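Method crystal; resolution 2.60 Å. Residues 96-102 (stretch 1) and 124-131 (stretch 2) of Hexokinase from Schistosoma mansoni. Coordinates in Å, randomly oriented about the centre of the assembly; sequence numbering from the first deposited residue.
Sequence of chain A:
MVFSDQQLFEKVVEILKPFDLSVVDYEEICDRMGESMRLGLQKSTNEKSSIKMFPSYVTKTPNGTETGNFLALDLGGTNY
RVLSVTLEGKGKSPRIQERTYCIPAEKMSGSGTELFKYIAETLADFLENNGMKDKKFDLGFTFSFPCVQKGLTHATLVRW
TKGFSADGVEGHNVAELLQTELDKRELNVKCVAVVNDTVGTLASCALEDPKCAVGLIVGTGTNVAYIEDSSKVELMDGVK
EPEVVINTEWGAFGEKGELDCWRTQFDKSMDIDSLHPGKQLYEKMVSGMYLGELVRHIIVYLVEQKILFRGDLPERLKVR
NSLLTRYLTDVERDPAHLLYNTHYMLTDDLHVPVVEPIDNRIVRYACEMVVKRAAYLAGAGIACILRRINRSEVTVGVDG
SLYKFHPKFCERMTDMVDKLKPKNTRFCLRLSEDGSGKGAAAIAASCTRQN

Stretch 1 96-102: IQERTYC
Stretch 2, residues 124-131: ADFLENNG

A strand laid across a helix makes a small, side-chain-mediated contact here, in which one helical carboxylate gathers an arginine and a tyrosine while a neighbouring phenylalanine fills the space beside the strand. The strand, which enters from earlier in the chain and carries Glu98 and Arg99, runs at 138° to the helix, which also begins earlier and continues to Asn129; the two are closer to antiparallel than to parallel, and the register sets Arg99 CA 7.7 Å from Phe126 CA and Gln97 CA 9.2 Å from Asn130 CA.

The example illustrates how alternation in an extended chain selects its contacts. With phi/psi from -161/146 at Gln97 to -147/168 at Arg99 and -107/133 at Tyr101, these three residues direct CA-to-CB toward the helix, whereas Glu98 points away. Arg99 (chi1 m, chi2 t, chi3 t, chi4 163°) extends toward the helix, and its NH1 forms a salt bridge with Asp125 OD2 at 3.0 Å. Tyr101 (chi1 -76°, chi2 87°) donates a hydrogen bond from OH to the same Asp125 OD2 at 2.9 Å. Asp125, chi1 t, presents that oxygen near the guanidinium plane and at the edge of the tyrosine ring, so a single acceptor serves two donors.

Phe126 supplies the apolar part. Its CA-to-CB bond points sideways, but chi1 of -177° and chi2 of 76° bring the ring nearer the strand: CD1 lies 3.6 Å from Arg99 CG, which meets the ring edge, and CE1 lies 3.9 Å from Glu98 C.

Farther along, Arg99 NH2 approaches Asn129 CB at 3.2 Å. Asn129 ND2 lies 3.2 Å from Arg99 NH1 without a hydrogen bond, since both are donors. The last helical bond runs from Asn130 N to Phe126 O, 2.9 Å; the helix then closes in a Schellman motif, with Gly131 at positive phi (phi/psi 63/48) and its N hydrogen-bonded to Glu128 O at 2.7 Å. Asn130 ND2 also donates to Phe126 O at 2.7 Å.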

ATOM      1  N   ILE A  96      11.148  20.726   7.826  1.00 25.42           N
ATOM      2  CA  ILE A  96      11.351  19.691   6.821  1.00 24.99           C
ATOM      3  C   ILE A  96      11.801  20.363   5.533  1.00 23.67           C
ATOM      4  O   ILE A  96      11.733  21.580   5.402  1.00 25.84           O
ATOM      5  CB  ILE A  96      10.026  18.865   6.575  1.00 24.29           C
ATOM      6  CG1 ILE A  96       9.483  18.318   7.910  1.00 22.59           C
ATOM      7  CG2 ILE A  96      10.263  17.706   5.575  1.00 22.01           C
ATOM      8  CD1 ILE A  96       8.196  17.543   7.785  1.00 21.56           C
ATOM      9  N   GLN A  97      12.346  19.563   4.632  1.00 22.63           N
ATOM     10  CA  GLN A  97      12.821  19.994   3.324  1.00 19.96           C
ATOM     11  C   GLN A  97      12.863  18.654   2.614  1.00 19.41           C
ATOM     12  O   GLN A  97      13.124  17.640   3.261  1.00 19.00           O
ATOM     13  CB  GLN A  97      14.215  20.593   3.440  1.00 16.30           C
ATOM     14  N   GLU A  98      12.572  18.613   1.316  1.00 19.25           N
ATOM     15  CA  GLU A  98      12.568  17.329   0.630  1.00 17.46           C
ATOM     16  C   GLU A  98      12.614  17.379  -0.874  1.00 15.36           C
ATOM     17  O   GLU A  98      12.404  18.421  -1.475  1.00 16.31           O
ATOM     18  CB  GLU A  98      11.299  16.570   1.006  1.00 19.94           C
ATOM     19  CG  GLU A  98      10.022  17.360   0.718  1.00 20.52           C
ATOM     20  CD  GLU A  98       8.770  16.530   0.895  1.00 21.87           C
ATOM     21  OE1 GLU A  98       8.217  16.492   2.020  1.00 24.71           O
ATOM     22  OE2 GLU A  98       8.335  15.905  -0.093  1.00 22.89           O
ATOM     23  N   ARG A  99      12.774  16.198  -1.462  1.00 16.70           N
ATOM     24  CA  ARG A  99      12.794  15.993  -2.902  1.00 18.60           C
ATOM     25  C   ARG A  99      12.186  14.621  -3.244  1.00 20.12           C
ATOM     26  O   ARG A  99      11.970  13.778  -2.366  1.00 20.49           O
ATOM     27  CB  ARG A  99      14.217  16.057  -3.448  1.00 18.49           C
ATOM     28  CG  ARG A  99      14.815  17.423  -3.432  1.00 19.89           C
ATOM     29  CD  ARG A  99      15.806  17.568  -4.559  1.00 22.82           C
ATOM     30  NE  ARG A  99      16.592  18.781  -4.383  1.00 24.62           N
ATOM     31  CZ  ARG A  99      17.741  19.036  -4.992  1.00 25.24           C
ATOM     32  NH1 ARG A  99      18.273  18.160  -5.836  1.00 26.64           N
ATOM     33  NH2 ARG A  99      18.361  20.183  -4.741  1.00 29.03           N
ATOM     34  N   THR A 100      11.921  14.408  -4.527  1.00 19.26           N
ATOM     35  CA  THR A 100      11.370  13.158  -5.015  1.00 18.40           C
ATOM     36  C   THR A 100      12.206  12.837  -6.242  1.00 19.96           C
ATOM     37  O   THR A 100      12.308  13.667  -7.159  1.00 21.98           O
ATOM     38  CB  THR A 100       9.907  13.350  -5.404  1.00 18.00           C
ATOM     39  OG1 THR A 100       9.142  13.661  -4.226  1.00 20.70           O
ATOM     40  CG2 THR A 100       9.359  12.116  -6.052  1.00 15.94           C
ATOM     41  N   TYR A 101      12.887  11.695  -6.224  1.00 19.96           N
ATOM     42  CA  TYR A 101      13.724  11.291  -7.344  1.00 19.34           C
ATOM     43  C   TYR A 101      13.089  10.145  -8.121  1.00 20.04           C
ATOM     44  O   TYR A 101      12.608   9.155  -7.539  1.00 21.29           O
ATOM     45  CB  TYR A 101      15.106  10.850  -6.851  1.00 20.02           C
ATOM     46  CG  TYR A 101      16.058  11.963  -6.452  1.00 18.31           C
ATOM     47  CD1 TYR A 101      16.059  12.483  -5.155  1.00 15.54           C
ATOM     48  CD2 TYR A 101      17.001  12.446  -7.362  1.00 19.31           C
ATOM     49  CE1 TYR A 101      16.982  13.451  -4.775  1.00 16.37           C
ATOM     50  CE2 TYR A 101      17.926  13.414  -6.994  1.00 18.20           C
ATOM     51  CZ  TYR A 101      17.916  13.912  -5.703  1.00 18.33           C
ATOM     52  OH  TYR A 101      18.852  14.857  -5.354  1.00 16.61           O
ATOM     53  N   CYS A 102      13.069  10.280  -9.434  1.00 18.45           N
ATOM     54  CA  CYS A 102      12.507   9.238 -10.279  1.00 21.26           C
ATOM     55  C   CYS A 102      13.542   8.130 -10.260  1.00 22.02           C
ATOM     56  O   CYS A 102      14.732   8.415 -10.145  1.00 21.88           O
ATOM     57  CB  CYS A 102      12.383   9.745 -11.705  1.00 23.39           C
ATOM     58  SG  CYS A 102      14.031  10.077 -12.381  1.00 27.07           S
ATOM     59  N   ALA A 124      23.105  12.030  -1.949  1.00 21.68           N
ATOM     60  CA  ALA A 124      24.300  12.871  -1.967  1.00 22.63           C
ATOM     61  C   ALA A 124      24.011  14.202  -2.648  1.00 22.43           C
ATOM     62  O   ALA A 124      24.352  15.276  -2.114  1.00 20.61           O
ATOM     63  CB  ALA A 124      25.442  12.161  -2.670  1.00 23.64           C
ATOM     64  N   ASP A 125      23.357  14.124  -3.809  1.00 21.82           N
ATOM     65  CA  ASP A 125      22.995  15.316  -4.585  1.00 21.89           C
ATOM     66  C   ASP A 125      22.267  16.293  -3.658  1.00 20.63           C
ATOM     67  O   ASP A 125      22.687  17.426  -3.478  1.00 19.49           O
ATOM     68  CB  ASP A 125      22.101  14.910  -5.761  1.00 21.81           C
ATOM     69  CG  ASP A 125      21.857  16.043  -6.736  1.00 23.34           C
ATOM     70  OD1 ASP A 125      22.780  16.375  -7.524  1.00 22.47           O
ATOM     71  OD2 ASP A 125      20.733  16.595  -6.714  1.00 25.87           O
ATOM     72  N   PHE A 126      21.239  15.790  -2.992  1.00 22.74           N
ATOM     73  CA  PHE A 126      20.419  16.547  -2.045  1.00 23.03           C
ATOM     74  C   PHE A 126      21.311  17.224  -1.006  1.00 24.53           C
ATOM     75  O   PHE A 126      21.215  18.433  -0.784  1.00 26.20           O
ATOM     76  CB  PHE A 126      19.442  15.573  -1.373  1.00 21.67           C
ATOM     77  CG  PHE A 126      18.474  16.209  -0.428  1.00 18.99           C
ATOM     78  CD1 PHE A 126      17.384  16.908  -0.903  1.00 19.32           C
ATOM     79  CD2 PHE A 126      18.630  16.065   0.949  1.00 20.18           C
ATOM     80  CE1 PHE A 126      16.455  17.459  -0.021  1.00 20.39           C
ATOM     81  CE2 PHE A 126      17.717  16.608   1.834  1.00 18.82           C
ATOM     82  CZ  PHE A 126      16.621  17.310   1.349  1.00 19.13           C
ATOM     83  N   LEU A 127      22.215  16.455  -0.407  1.00 25.41           N
ATOM     84  CA  LEU A 127      23.110  16.994   0.609  1.00 24.11           C
ATOM     85  C   LEU A 127      24.009  18.093   0.054  1.00 24.46           C
ATOM     86  O   LEU A 127      24.226  19.112   0.719  1.00 26.60           O
ATOM     87  CB  LEU A 127      23.935  15.873   1.235  1.00 23.77           C
ATOM     88  CG  LEU A 127      23.053  14.837   1.942  1.00 23.61           C
ATOM     89  CD1 LEU A 127      23.895  13.693   2.479  1.00 23.50           C
ATOM     90  CD2 LEU A 127      22.294  15.515   3.068  1.00 22.73           C
ATOM     91  N   GLU A 128      24.515  17.909  -1.162  1.00 24.29           N
ATOM     92  CA  GLU A 128      25.366  18.930  -1.782  1.00 24.81           C
ATOM     93  C   GLU A 128      24.527  20.168  -2.107  1.00 23.89           C
ATOM     94  O   GLU A 128      24.763  21.236  -1.563  1.00 24.54           O
ATOM     95  CB  GLU A 128      26.051  18.394  -3.041  1.00 24.53           C
ATOM     96  N   ASN A 129      23.510  20.010  -2.939  1.00 23.73           N
ATOM     97  CA  ASN A 129      22.654  21.140  -3.303  1.00 26.10           C
ATOM     98  C   ASN A 129      22.127  21.982  -2.114  1.00 26.25           C
ATOM     99  O   ASN A 129      22.081  23.215  -2.188  1.00 26.41           O
ATOM    100  CB  ASN A 129      21.469  20.666  -4.160  1.00 25.19           C
ATOM    101  CG  ASN A 129      21.885  20.250  -5.563  1.00 25.84           C
ATOM    102  OD1 ASN A 129      22.676  20.929  -6.214  1.00 29.01           O
ATOM    103  ND2 ASN A 129      21.332  19.145  -6.044  1.00 28.42           N
ATOM    104  N   ASN A 130      21.721  21.324  -1.029  1.00 25.85           N
ATOM    105  CA  ASN A 130      21.188  22.041   0.132  1.00 24.63           C
ATOM    106  C   ASN A 130      22.336  22.600   0.980  1.00 25.22           C
ATOM    107  O   ASN A 130      22.121  23.267   1.997  1.00 24.31           O
ATOM    108  CB  ASN A 130      20.240  21.133   0.950  1.00 23.86           C
ATOM    109  CG  ASN A 130      18.912  20.804   0.198  1.00 25.60           C
ATOM    110  OD1 ASN A 130      17.838  21.359   0.500  1.00 22.04           O
ATOM    111  ND2 ASN A 130      18.994  19.911  -0.783  1.00 22.46           N
ATOM    112  N   GLY A 131      23.561  22.313   0.548  1.00 26.80           N
ATOM    113  CA  GLY A 131      24.745  22.797   1.240  1.00 28.56           C
ATOM    114  C   GLY A 131      24.894  22.282   2.658  1.00 30.20           C
ATOM    115  O   GLY A 131      25.202  23.055   3.566  1.00 30.52           O
TER